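Local coordinates for putative PAS/PAC sensor protein (Nakamurella multipartita DSM 44233, PDB 6HMJ) that senses blue light through a flavin-binding light-oxygen-voltage domain and mediates RNA binding and translational regulation, at the interface of chains A and B. Residues are numbered along the deposited sequence; one frame, centred on the assembly and turned at random. Chains: chain A/B, Putative PAS/PAC sensor protein.

The interface of chains A and B. Residues chain A 73, 93, 95; chain B 12, 14, 109.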
loop_
_atom_site.group_PDB
_atom_site.type_symbol
_atom_site.label_atom_id
_atom_site.label_comp_id
_atom_site.label_asym_id
_atom_site.label_seq_id
_atom_site.Cartn_x
_atom_site.Cartn_y
_atom_site.Cartn_z
ATOM N N PRO A 73 37.115 -44.107 15.326
ATOM C CA PRO A 73 37.143 -42.642 15.409
ATOM C C PRO A 73 36.455 -42.135 16.669
ATOM O O PRO A 73 35.530 -42.757 17.193
ATOM C CB PRO A 73 36.400 -42.202 14.144
ATOM C CG PRO A 73 36.664 -43.299 13.177
ATOM C CD PRO A 73 36.687 -44.567 13.991
ATOM N N THR A 93 38.710 -34.119 16.563
ATOM C CA THR A 93 38.449 -35.385 15.898
ATOM C C THR A 93 39.722 -36.220 15.918
ATOM O O THR A 93 40.815 -35.709 15.649
ATOM C CB THR A 93 37.980 -35.168 14.457
ATOM O OG1 THR A 93 36.803 -34.351 14.453
ATOM C CG2 THR A 93 37.669 -36.496 13.784
ATOM N N THR A 95 41.418 -39.880 14.571
ATOM C CA THR A 95 41.402 -41.071 13.734
ATOM C C THR A 95 42.742 -41.783 13.854
ATOM O O THR A 95 43.791 -41.150 14.003
ATOM C CB THR A 95 41.104 -40.737 12.268
ATOM O OG1 THR A 95 42.005 -39.726 11.808
ATOM C CG2 THR A 95 39.675 -40.239 12.124
ATOM N N PHE B 12 28.185 -38.332 15.112
ATOM C CA PHE B 12 29.181 -38.268 14.054
ATOM C C PHE B 12 29.342 -39.650 13.440
ATOM O O PHE B 12 29.028 -40.670 14.060
ATOM C CB PHE B 12 30.535 -37.758 14.569
ATOM C CG PHE B 12 31.197 -38.679 15.553
ATOM C CD1 PHE B 12 31.903 -39.790 15.119
ATOM C CD2 PHE B 12 31.122 -38.430 16.912
ATOM C CE1 PHE B 12 32.512 -40.638 16.022
ATOM C CE2 PHE B 12 31.732 -39.275 17.820
ATOM C CZ PHE B 12 32.428 -40.380 17.373
ATOM N N SER B 14 31.856 -41.963 10.246
ATOM C CA SER B 14 33.174 -42.063 9.643
ATOM C C SER B 14 33.105 -42.842 8.340
ATOM O O SER B 14 32.207 -43.662 8.129
ATOM C CB SER B 14 34.168 -42.743 10.595
ATOM O OG SER B 14 33.817 -44.100 10.811
ATOM N N VAL B 109 35.410 -37.811 8.759
ATOM C CA VAL B 109 34.513 -37.829 9.910
ATOM C C VAL B 109 33.507 -36.700 9.731
ATOM O O VAL B 109 33.875 -35.521 9.790
ATOM C CB VAL B 109 35.267 -37.680 11.239
ATOM C CG1 VAL B 109 34.285 -37.552 12.399
ATOM C CG2 VAL B 109 36.199 -38.861 11.454
#
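A:Thr93 meets B:Val109 where the N-terminal PAS regions of the two chains pack together. Strand 85-97 of chain A meets strand 102-112 of chain B, and A:Pro73, in the loop just before strand 74-82, reaches strand 12-18. The interface is two-fold symmetric, so the same contacts recur with the chains exchanged. It may help hold a dimer, though the structure alone does not show that this is the form in solution.

One group of apolar contacts is made by methyls. A:Thr93 and B:Val109 point at each other tip to tip, with CG2 of A:Thr93 3.6 Å from CG2 of B:Val109. The threonine methyl lies anti to its own backbone N (the OG1 torsion is -58°), which turns it toward the valine. It also touches CB and CG1 of B:Val109. A:Thr95, two residues further along the same strand, adds a second methyl. Its CG2 lies 3.8 Å from CG2 of B:Val109, and the two side chains pass in opposite directions.

Beside the methyl groups, the ring of A:Pro73 presents CG to B:Ser14, 3.6 Å from the serine CB. The hydroxyl OG of B:Ser14 is also near this ring carbon, at 3.8 Å. Chain B hides 55 Å² of the proline, more than is hidden on its neighbours here.

An aromatic ring borders the backbone of the same loop. CE1 and CZ of the B:Phe12 ring point at the carbonyl O of A:Pro73, with CE1 3.9 Å from that O. The O lies beyond the rim and somewhat off the ring plane, in loose van der Waals contact. B:Phe12 and B:Ser14 stand two residues apart on strand 12-18, so both side chains project from one face of it, toward A:Pro73.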